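Long-range contacts in CrtC domain-containing protein (Fusarium vanettenii 77-13-4, PDB 7A0T), which is of uncharacterised function but carries the paired lipocalin-like domains of the CrtC family, whose members include carotenoid-modifying hydratases: residues W219-L224 against L338-Y343; V74-Y79 against R89-N94; N98-Y103 against E304-V309. All coordinates share one frame; numbering follows the deposited sequence.

Interaction 1: W219-L224 against L338-Y343. With NAG (2-acetamido-2-deoxy-beta-D-glucopyranose), chain C; IMD (imidazole), chain E.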
loop_
_atom_site.group_PDB
_atom_site.type_symbol
_atom_site.label_atom_id
_atom_site.label_comp_id
_atom_site.label_asym_id
_atom_site.label_seq_id
_atom_site.Cartn_x
_atom_site.Cartn_y
_atom_site.Cartn_z
ATOM N N TRP A 219 -11.065 7.907 3.938
ATOM C CA TRP A 219 -11.250 6.678 3.181
ATOM C C TRP A 219 -10.678 5.496 3.939
ATOM O O TRP A 219 -10.020 5.647 4.970
ATOM C CB TRP A 219 -10.599 6.755 1.811
ATOM C CG TRP A 219 -9.060 6.944 1.762
ATOM C CD1 TRP A 219 -8.101 5.956 1.810
ATOM C CD2 TRP A 219 -8.343 8.176 1.555
ATOM N NE1 TRP A 219 -6.834 6.502 1.663
ATOM C CE2 TRP A 219 -6.954 7.857 1.505
ATOM C CE3 TRP A 219 -8.734 9.515 1.399
ATOM C CZ2 TRP A 219 -5.965 8.830 1.319
ATOM C CZ3 TRP A 219 -7.743 10.482 1.232
ATOM C CH2 TRP A 219 -6.378 10.130 1.187
ATOM N N THR A 220 -10.954 4.314 3.399
ATOM C CA THR A 220 -10.298 3.073 3.777
ATOM C C THR A 220 -9.871 2.418 2.474
ATOM O O THR A 220 -10.622 2.438 1.489
ATOM C CB THR A 220 -11.223 2.144 4.615
ATOM O OG1 THR A 220 -11.555 2.786 5.858
ATOM C CG2 THR A 220 -10.547 0.808 4.931
ATOM N N TRP A 221 -8.640 1.909 2.453
ATOM C CA TRP A 221 -8.094 1.191 1.305
ATOM C C TRP A 221 -7.603 -0.172 1.771
ATOM O O TRP A 221 -6.916 -0.263 2.797
ATOM C CB TRP A 221 -6.963 1.987 0.650
ATOM C CG TRP A 221 -6.296 1.272 -0.503
ATOM C CD1 TRP A 221 -6.835 1.012 -1.719
ATOM C CD2 TRP A 221 -4.948 0.761 -0.539
ATOM N NE1 TRP A 221 -5.910 0.349 -2.520
ATOM C CE2 TRP A 221 -4.746 0.195 -1.814
ATOM C CE3 TRP A 221 -3.891 0.741 0.382
ATOM C CZ2 TRP A 221 -3.523 -0.380 -2.197
ATOM C CZ3 TRP A 221 -2.681 0.166 -0.002
ATOM C CH2 TRP A 221 -2.514 -0.390 -1.273
ATOM N N PHE A 222 -8.014 -1.230 1.059
ATOM C CA PHE A 222 -7.570 -2.603 1.316
ATOM C C PHE A 222 -6.656 -3.111 0.202
ATOM O O PHE A 222 -6.986 -3.008 -0.985
ATOM C CB PHE A 222 -8.745 -3.578 1.449
ATOM C CG PHE A 222 -9.550 -3.379 2.693
ATOM C CD1 PHE A 222 -9.118 -3.894 3.904
ATOM C CD2 PHE A 222 -10.728 -2.654 2.656
ATOM C CE1 PHE A 222 -9.869 -3.705 5.070
ATOM C CE2 PHE A 222 -11.483 -2.462 3.812
ATOM C CZ PHE A 222 -11.049 -2.976 5.019
ATOM N N GLN A 223 -5.561 -3.744 0.606
ATOM C CA GLN A 223 -4.627 -4.423 -0.280
ATOM C C GLN A 223 -4.611 -5.889 0.141
ATOM O O GLN A 223 -4.100 -6.211 1.218
ATOM C CB GLN A 223 -3.250 -3.790 -0.147
ATOM C CG GLN A 223 -2.216 -4.455 -1.005
ATOM C CD GLN A 223 -0.830 -4.380 -0.402
ATOM O OE1 GLN A 223 -0.202 -5.411 -0.171
ATOM N NE2 GLN A 223 -0.340 -3.151 -0.142
ATOM N N LEU A 224 -5.203 -6.774 -0.669
ATOM C CA LEU A 224 -5.447 -8.160 -0.245
ATOM C C LEU A 224 -4.706 -9.187 -1.104
ATOM O O LEU A 224 -4.702 -9.101 -2.338
ATOM C CB LEU A 224 -6.935 -8.486 -0.273
ATOM C CG LEU A 224 -7.813 -7.523 0.531
ATOM C CD1 LEU A 224 -9.285 -7.892 0.404
ATOM C CD2 LEU A 224 -7.398 -7.509 1.991
ATOM N N LEU A 338 -3.013 -5.481 3.893
ATOM C CA LEU A 338 -2.918 -4.224 4.617
ATOM C C LEU A 338 -4.218 -3.455 4.470
ATOM O O LEU A 338 -4.879 -3.511 3.429
ATOM C CB LEU A 338 -1.744 -3.365 4.112
ATOM C CG LEU A 338 -1.568 -1.989 4.747
ATOM C CD1 LEU A 338 -0.108 -1.686 4.945
ATOM C CD2 LEU A 338 -2.230 -0.915 3.861
ATOM N N VAL A 339 -4.568 -2.727 5.527
ATOM C CA VAL A 339 -5.653 -1.755 5.512
ATOM C C VAL A 339 -5.041 -0.379 5.739
ATOM O O VAL A 339 -4.173 -0.210 6.607
ATOM C CB VAL A 339 -6.721 -2.061 6.583
ATOM C CG1 VAL A 339 -6.108 -2.033 7.997
ATOM C CG2 VAL A 339 -7.886 -1.069 6.479
ATOM N N GLU A 340 -5.470 0.597 4.945
ATOM C CA GLU A 340 -5.083 1.988 5.140
ATOM C C GLU A 340 -6.321 2.780 5.536
ATOM O O GLU A 340 -7.359 2.674 4.878
ATOM C CB GLU A 340 -4.450 2.575 3.875
ATOM C CG GLU A 340 -4.294 4.108 3.920
ATOM C CD GLU A 340 -3.641 4.671 2.669
ATOM O OE1 GLU A 340 -2.396 4.767 2.620
ATOM O OE2 GLU A 340 -4.374 4.992 1.717
ATOM N N ILE A 341 -6.219 3.548 6.620
ATOM C CA ILE A 341 -7.294 4.429 7.057
ATOM C C ILE A 341 -6.739 5.837 7.150
ATOM O O ILE A 341 -5.815 6.103 7.936
ATOM C CB ILE A 341 -7.904 3.997 8.396
ATOM C CG1 ILE A 341 -8.360 2.543 8.332
ATOM C CG2 ILE A 341 -9.083 4.901 8.743
ATOM C CD1 ILE A 341 -8.915 2.033 9.640
ATOM N N VAL A 342 -7.294 6.735 6.345
ATOM C CA VAL A 342 -6.812 8.105 6.240
ATOM C C VAL A 342 -7.989 9.050 6.403
ATOM O O VAL A 342 -9.063 8.823 5.826
ATOM C CB VAL A 342 -6.106 8.347 4.888
ATOM C CG1 VAL A 342 -5.869 9.834 4.665
ATOM C CG2 VAL A 342 -4.805 7.570 4.841
ATOM N N TYR A 343 -7.790 10.096 7.217
ATOM C CA TYR A 343 -8.651 11.274 7.256
ATOM C C TYR A 343 -7.849 12.421 6.650
ATOM O O TYR A 343 -6.819 12.815 7.202
ATOM C CB TYR A 343 -9.088 11.603 8.692
ATOM C CG TYR A 343 -10.141 10.675 9.231
ATOM C CD1 TYR A 343 -9.812 9.402 9.679
ATOM C CD2 TYR A 343 -11.469 11.065 9.277
ATOM C CE1 TYR A 343 -10.787 8.536 10.148
ATOM C CE2 TYR A 343 -12.448 10.215 9.750
ATOM C CZ TYR A 343 -12.103 8.951 10.179
ATOM O OH TYR A 343 -13.083 8.112 10.655
HETATM C C1 NAG C . -15.213 8.092 7.206
HETATM C C2 NAG C . -15.483 6.581 7.246
HETATM C C3 NAG C . -16.870 6.288 7.839
HETATM C C4 NAG C . -17.130 7.043 9.137
HETATM C C5 NAG C . -16.747 8.512 9.001
HETATM C C6 NAG C . -16.791 9.259 10.316
HETATM C C7 NAG C . -14.595 4.995 5.592
HETATM C C8 NAG C . -14.722 4.493 4.193
HETATM N N2 NAG C . -15.405 6.003 5.917
HETATM O O3 NAG C . -17.005 4.885 8.064
HETATM O O4 NAG C . -18.538 6.995 9.352
HETATM O O5 NAG C . -15.408 8.641 8.495
HETATM O O6 NAG C . -15.806 8.779 11.222
HETATM O O7 NAG C . -13.765 4.542 6.378
HETATM N N1 IMD E . -2.859 4.055 -0.216
HETATM C C2 IMD E . -3.438 3.651 -1.364
HETATM N N3 IMD E . -2.504 3.005 -2.091
HETATM C C4 IMD E . -1.344 3.002 -1.402
HETATM C C5 IMD E . -1.567 3.666 -0.206
#

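Interaction 2: V74-Y79 against R89-N94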
loop_
_atom_site.group_PDB
_atom_site.type_symbol
_atom_site.label_atom_id
_atom_site.label_comp_id
_atom_site.label_asym_id
_atom_site.label_seq_id
_atom_site.Cartn_x
_atom_site.Cartn_y
_atom_site.Cartn_z
ATOM N N VAL A 74 6.642 -6.868 8.500
ATOM C CA VAL A 74 5.971 -6.049 7.498
ATOM C C VAL A 74 6.547 -4.652 7.624
ATOM O O VAL A 74 6.485 -4.049 8.707
ATOM C CB VAL A 74 4.446 -6.034 7.688
ATOM C CG1 VAL A 74 3.801 -5.015 6.759
ATOM C CG2 VAL A 74 3.876 -7.397 7.428
ATOM N N VAL A 75 7.088 -4.130 6.522
ATOM C CA VAL A 75 7.806 -2.856 6.509
ATOM C C VAL A 75 7.161 -1.923 5.488
ATOM O O VAL A 75 6.993 -2.290 4.321
ATOM C CB VAL A 75 9.297 -3.073 6.194
ATOM C CG1 VAL A 75 10.057 -1.730 6.142
ATOM C CG2 VAL A 75 9.902 -4.035 7.204
ATOM N N LEU A 76 6.824 -0.714 5.924
ATOM C CA LEU A 76 6.171 0.290 5.098
ATOM C C LEU A 76 7.120 1.454 4.832
ATOM O O LEU A 76 7.961 1.791 5.671
ATOM C CB LEU A 76 4.903 0.819 5.780
ATOM C CG LEU A 76 3.921 -0.231 6.294
ATOM C CD1 LEU A 76 2.656 0.434 6.778
ATOM C CD2 LEU A 76 3.597 -1.259 5.242
ATOM N N ALA A 77 6.982 2.051 3.650
ATOM C CA ALA A 77 7.720 3.248 3.264
ATOM C C ALA A 77 6.813 4.098 2.385
ATOM O O ALA A 77 6.084 3.573 1.535
ATOM C CB ALA A 77 9.015 2.905 2.516
ATOM N N HIS A 78 6.850 5.408 2.581
ATOM C CA HIS A 78 5.893 6.232 1.852
ATOM C C HIS A 78 6.425 7.646 1.752
ATOM O O HIS A 78 6.747 8.256 2.775
ATOM C CB HIS A 78 4.519 6.240 2.534
ATOM C CG HIS A 78 3.529 7.139 1.861
ATOM N ND1 HIS A 78 2.618 7.901 2.560
ATOM C CD2 HIS A 78 3.328 7.421 0.552
ATOM C CE1 HIS A 78 1.889 8.605 1.710
ATOM N NE2 HIS A 78 2.295 8.327 0.485
ATOM N N TYR A 79 6.508 8.157 0.528
ATOM C CA TYR A 79 6.866 9.552 0.282
ATOM C C TYR A 79 5.685 10.253 -0.372
ATOM O O TYR A 79 5.089 9.719 -1.309
ATOM C CB TYR A 79 8.109 9.658 -0.604
ATOM C CG TYR A 79 8.560 11.078 -0.837
ATOM C CD1 TYR A 79 7.932 11.874 -1.784
ATOM C CD2 TYR A 79 9.601 11.632 -0.103
ATOM C CE1 TYR A 79 8.329 13.183 -2.007
ATOM C CE2 TYR A 79 10.015 12.952 -0.325
ATOM C CZ TYR A 79 9.367 13.719 -1.280
ATOM O OH TYR A 79 9.755 15.032 -1.535
ATOM N N ARG A 89 7.447 8.745 5.483
ATOM C CA ARG A 89 7.025 8.044 6.684
ATOM C C ARG A 89 7.242 6.551 6.488
ATOM O O ARG A 89 7.217 6.048 5.358
ATOM C CB ARG A 89 5.558 8.363 7.044
ATOM C CG ARG A 89 4.508 7.954 5.994
ATOM C CD ARG A 89 3.149 8.553 6.379
ATOM N NE ARG A 89 2.068 8.182 5.461
ATOM C CZ ARG A 89 0.812 8.617 5.564
ATOM N NH1 ARG A 89 0.454 9.448 6.555
ATOM N NH2 ARG A 89 -0.094 8.221 4.676
ATOM N N ALA A 90 7.476 5.847 7.595
ATOM C CA ALA A 90 7.887 4.447 7.524
ATOM C C ALA A 90 7.564 3.741 8.833
ATOM O O ALA A 90 7.483 4.368 9.892
ATOM C CB ALA A 90 9.384 4.320 7.213
ATOM N N SER A 91 7.400 2.417 8.747
ATOM C CA SER A 91 7.144 1.601 9.928
ATOM C C SER A 91 7.686 0.198 9.723
ATOM O O SER A 91 7.862 -0.257 8.591
ATOM C CB SER A 91 5.647 1.508 10.266
ATOM O OG SER A 91 4.941 0.810 9.255
ATOM N N THR A 92 7.944 -0.486 10.844
ATOM C CA THR A 92 8.238 -1.919 10.863
ATOM C C THR A 92 7.347 -2.590 11.900
ATOM O O THR A 92 7.013 -1.992 12.926
ATOM C CB THR A 92 9.710 -2.221 11.197
ATOM O OG1 THR A 92 9.968 -1.847 12.552
ATOM C CG2 THR A 92 10.658 -1.448 10.270
ATOM N N LEU A 93 6.957 -3.835 11.613
ATOM C CA LEU A 93 6.145 -4.651 12.516
ATOM C C LEU A 93 6.736 -6.049 12.556
ATOM O O LEU A 93 6.870 -6.687 11.507
ATOM C CB LEU A 93 4.676 -4.720 12.073
ATOM C CG LEU A 93 3.754 -5.661 12.882
ATOM C CD1 LEU A 93 3.537 -5.103 14.280
ATOM C CD2 LEU A 93 2.404 -5.878 12.196
ATOM N N ASN A 94 7.105 -6.502 13.759
ATOM C CA ASN A 94 7.541 -7.879 14.001
ATOM C C ASN A 94 6.305 -8.765 14.158
ATOM O O ASN A 94 5.461 -8.521 15.025
ATOM C CB ASN A 94 8.435 -7.935 15.247
ATOM C CG ASN A 94 8.983 -9.332 15.534
ATOM O OD1 ASN A 94 8.251 -10.325 15.491
ATOM N ND2 ASN A 94 10.281 -9.409 15.844
HETATM O O HOH W 1 4.762 -1.898 9.549
#

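Interaction 3: N98-Y103 against E304-V309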
loop_
_atom_site.group_PDB
_atom_site.type_symbol
_atom_site.label_atom_id
_atom_site.label_comp_id
_atom_site.label_asym_id
_atom_site.label_seq_id
_atom_site.Cartn_x
_atom_site.Cartn_y
_atom_site.Cartn_z
ATOM N N ASN A 98 4.710 -8.594 17.750
ATOM C CA ASN A 98 3.916 -7.376 17.588
ATOM C C ASN A 98 4.699 -6.094 17.892
ATOM O O ASN A 98 4.100 -5.023 18.047
ATOM C CB ASN A 98 2.635 -7.414 18.436
ATOM C CG ASN A 98 1.669 -8.525 18.012
ATOM O OD1 ASN A 98 1.917 -9.256 17.065
ATOM N ND2 ASN A 98 0.564 -8.651 18.733
ATOM N N GLU A 99 6.030 -6.147 17.967
ATOM C CA GLU A 99 6.789 -4.932 18.245
ATOM C C GLU A 99 6.757 -4.009 17.026
ATOM O O GLU A 99 7.164 -4.403 15.929
ATOM C CB GLU A 99 8.229 -5.264 18.625
ATOM C CG GLU A 99 9.067 -3.998 18.879
ATOM C CD GLU A 99 10.494 -4.286 19.323
ATOM O OE1 GLU A 99 10.835 -5.469 19.541
ATOM O OE2 GLU A 99 11.281 -3.320 19.442
ATOM N N TYR A 100 6.314 -2.770 17.229
ATOM C CA TYR A 100 5.981 -1.853 16.147
ATOM C C TYR A 100 6.727 -0.531 16.325
ATOM O O TYR A 100 6.853 -0.029 17.444
ATOM C CB TYR A 100 4.448 -1.652 16.119
ATOM C CG TYR A 100 3.948 -0.611 15.157
ATOM C CD1 TYR A 100 3.768 -0.913 13.814
ATOM C CD2 TYR A 100 3.642 0.677 15.596
ATOM C CE1 TYR A 100 3.301 0.041 12.921
ATOM C CE2 TYR A 100 3.171 1.643 14.715
ATOM C CZ TYR A 100 3.016 1.317 13.378
ATOM O OH TYR A 100 2.557 2.258 12.505
ATOM N N HIS A 101 7.250 0.018 15.225
ATOM C CA HIS A 101 7.944 1.303 15.251
ATOM C C HIS A 101 7.556 2.109 14.022
ATOM O O HIS A 101 7.477 1.561 12.923
ATOM C CB HIS A 101 9.473 1.140 15.282
ATOM C CG HIS A 101 9.987 0.434 16.500
ATOM N ND1 HIS A 101 10.286 1.095 17.670
ATOM C CD2 HIS A 101 10.259 -0.873 16.726
ATOM C CE1 HIS A 101 10.718 0.226 18.567
ATOM N NE2 HIS A 101 10.709 -0.975 18.021
ATOM N N GLN A 102 7.349 3.413 14.202
ATOM C CA GLN A 102 6.940 4.285 13.108
ATOM C C GLN A 102 7.544 5.668 13.307
ATOM O O GLN A 102 7.856 6.066 14.429
ATOM C CB GLN A 102 5.406 4.383 13.027
ATOM C CG GLN A 102 4.705 4.847 14.320
ATOM C CD GLN A 102 4.729 6.362 14.520
ATOM O OE1 GLN A 102 4.647 7.137 13.561
ATOM N NE2 GLN A 102 4.846 6.787 15.769
ATOM N N TYR A 103 7.674 6.414 12.211
ATOM C CA TYR A 103 7.955 7.844 12.292
ATOM C C TYR A 103 7.443 8.530 11.034
ATOM O O TYR A 103 7.261 7.897 9.992
ATOM C CB TYR A 103 9.449 8.126 12.455
ATOM C CG TYR A 103 10.273 7.923 11.195
ATOM C CD1 TYR A 103 10.721 6.660 10.833
ATOM C CD2 TYR A 103 10.621 8.997 10.383
ATOM C CE1 TYR A 103 11.486 6.467 9.687
ATOM C CE2 TYR A 103 11.392 8.819 9.243
ATOM C CZ TYR A 103 11.821 7.552 8.899
ATOM O OH TYR A 103 12.589 7.365 7.761
ATOM N N GLU A 304 -3.204 -3.814 17.690
ATOM C CA GLU A 304 -3.999 -2.595 17.850
ATOM C C GLU A 304 -3.288 -1.371 17.269
ATOM O O GLU A 304 -3.836 -0.661 16.420
ATOM C CB GLU A 304 -4.338 -2.377 19.331
ATOM C CG GLU A 304 -5.405 -3.342 19.883
ATOM C CD GLU A 304 -4.842 -4.693 20.351
ATOM O OE1 GLU A 304 -3.622 -4.926 20.218
ATOM O OE2 GLU A 304 -5.628 -5.526 20.857
ATOM N N ASP A 305 -2.069 -1.105 17.720
ATOM C CA ASP A 305 -1.373 0.135 17.385
ATOM C C ASP A 305 -0.575 -0.076 16.102
ATOM O O ASP A 305 0.519 -0.643 16.125
ATOM C CB ASP A 305 -0.462 0.568 18.531
ATOM C CG ASP A 305 0.372 1.793 18.188
ATOM O OD1 ASP A 305 0.079 2.463 17.175
ATOM O OD2 ASP A 305 1.340 2.080 18.924
ATOM N N GLN A 306 -1.114 0.404 14.982
ATOM C CA GLN A 306 -0.387 0.433 13.717
ATOM C C GLN A 306 -0.583 1.791 13.037
ATOM O O GLN A 306 -0.857 1.880 11.841
ATOM C CB GLN A 306 -0.826 -0.720 12.813
ATOM C CG GLN A 306 -0.569 -2.099 13.407
ATOM C CD GLN A 306 -0.771 -3.234 12.407
ATOM O OE1 GLN A 306 0.089 -3.484 11.557
ATOM N NE2 GLN A 306 -1.913 -3.917 12.499
ATOM N N GLU A 307 -0.414 2.874 13.799
ATOM C CA GLU A 307 -0.695 4.222 13.324
ATOM C C GLU A 307 0.598 4.994 13.079
ATOM O O GLU A 307 1.448 5.088 13.974
ATOM C CB GLU A 307 -1.565 4.989 14.332
ATOM C CG GLU A 307 -1.790 6.440 13.927
ATOM C CD GLU A 307 -2.608 7.248 14.936
ATOM O OE1 GLU A 307 -2.405 7.113 16.167
ATOM O OE2 GLU A 307 -3.456 8.024 14.477
ATOM N N LEU A 308 0.731 5.558 11.868
ATOM C CA LEU A 308 1.754 6.561 11.578
ATOM C C LEU A 308 1.264 7.917 12.076
ATOM O O LEU A 308 0.259 8.435 11.576
ATOM C CB LEU A 308 2.050 6.623 10.078
ATOM C CG LEU A 308 2.285 5.250 9.426
ATOM C CD1 LEU A 308 2.231 5.366 7.922
ATOM C CD2 LEU A 308 3.621 4.657 9.886
ATOM N N VAL A 309 1.977 8.494 13.040
ATOM C CA VAL A 309 1.529 9.682 13.769
ATOM C C VAL A 309 2.230 10.909 13.202
ATOM O O VAL A 309 3.426 11.110 13.437
ATOM C CB VAL A 309 1.810 9.560 15.271
ATOM C CG1 VAL A 309 1.410 10.857 15.994
ATOM C CG2 VAL A 309 1.085 8.342 15.864
#

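Interaction 1: W219-L224 against L338-Y343
W219 and E340 meet through a single, nearly straight bond: indole NE1 donates to OE2 over 2.9 Å, with the oxygen in the plane of the indole at its edge. The carboxylate is turned 61° from that ring and receives the N-H on its anti side, somewhat out of its own plane. V342 lies alongside the same indole and covers one face, CG1 sitting 3.7 Å from the centroid of the six-membered ring in a CH-pi contact. W219 reaches both partners because its CG stands between the backbone N and the carbonyl carbon (chi1 62°). Strands 218-225 and 331-343 are the first and last of an eight-stranded antiparallel barrel, and their pairing closes this lipocalin-like domain. E340 OE2 also accepts N1 of a bound imidazole at 2.6 Å, so two N-H groups grip one buried oxygen. The imidazole, probably from the crystallisation liquor, lies over one face of W221, C2 being 3.4 Å from CD2; D206 holds it as well. On the other face of the sheet V339 CG2 touches both F222 CE1 and T220 CG2, each at 3.6 Å. T220 OG1 donates to O7 of an N-acetylglucosamine at 2.9 Å, and Y343 OH is hydrogen-bonded to O6 of the same sugar.

Interaction 2: V74-Y79 against R89-N94
R89 and H78 pair across the strands, near the turn of the beta hairpin formed by strands 72-81 and 86-94, and send their side chains out together from one face of the sheet. In R89, chi1 of 62° swings CG over its own backbone, which brings CG to 3.9 Å from H78 CB. From there the chain runs extended through CD, which passes 3.9 Å from H78 ND1, to NE, which donates to that same ND1 at 3.0 Å. NE lies in the plane of the imidazole, at its edge, but the two flat groups are turned 45° apart, and the N-H is bent away from a straight line (132°). Beyond NE, the guanidinium end continues past the ring, with NH2 3.6 Å from H78 CE1; its charge has a long, weak ion pair with E319. The other ring nitrogen of H78, NE2, is bonded to S58, so partners at both nitrogens fix the rotation of the imidazole. Farther along the same face, S91 OG rests against the branch of L76, 3.3 Å from CG. On the opposite face V75 and T92 pack methyl against methyl. One water bridges the two strands, donating to V74 O at 2.9 Å and hydrogen-bonded to S91 OG at 2.7 Å.

Interaction 3: N98-Y103 against E304-V309
Y100 lays one face of its ring over the backbone of D305 and Q306. Its CG is anti to the backbone N (chi1 173°), which carries the phenol straight out from strand 100-107 onto the 304-309 chain. D305 O sits over the CD2 side of the ring, 3.4 Å from that atom, while Q306 CA makes a CH-pi contact 3.9 Å from the ring centroid. The hydroxyl end goes farther, to L308, whose CD2 is 3.7 Å from OH. The bond from CA to CB of Q306 points away overall, though CB still touches the rim of the ring; the amide plane beyond is nearly perpendicular to the phenol, and OE1 is hydrogen-bonded to F321 N.

Q102 takes a folded shape: chi1 of 56° folds CG back over the main chain, which bends again at chi2 (81°). That double turn places CG 3.3 Å from E307 O and delivers OE1 to the backbone of V309, whose N-H points almost straight at it over 3.0 Å. The donor stands well above the plane of the amide carbonyl. L308 CD2 packs against Q102 CB at 3.6 Å, so this one methyl touches both Q102 and Y100. The contact thus joins the two lipocalin-like domains: strand 100-107 pairs with strand 86-94 on its own side, and the 304-309 chain bonds through its backbone to strand 317-328.

In the fold
Starting from the N terminus, interaction 2 closes first, as a short hairpin between 74-79 and 89-94. The chain then turns directly into strand 100-107, which pairs with strand 86-94 through backbone bonds, so interactions 2 and 3 are neighbours in the N-terminal sheet. Interaction 3 stays open for some 200 residues until 304-309 arrives from the second domain. Within that loop interaction 1 opens at 219-224 and closes only at 338-343, so the two loops cross rather than nest. Interaction 1 closes the C-terminal barrel and interaction 3 fastens it to the first domain; L338 also packs on L76, joining interactions 1 and 2 across the domain boundary.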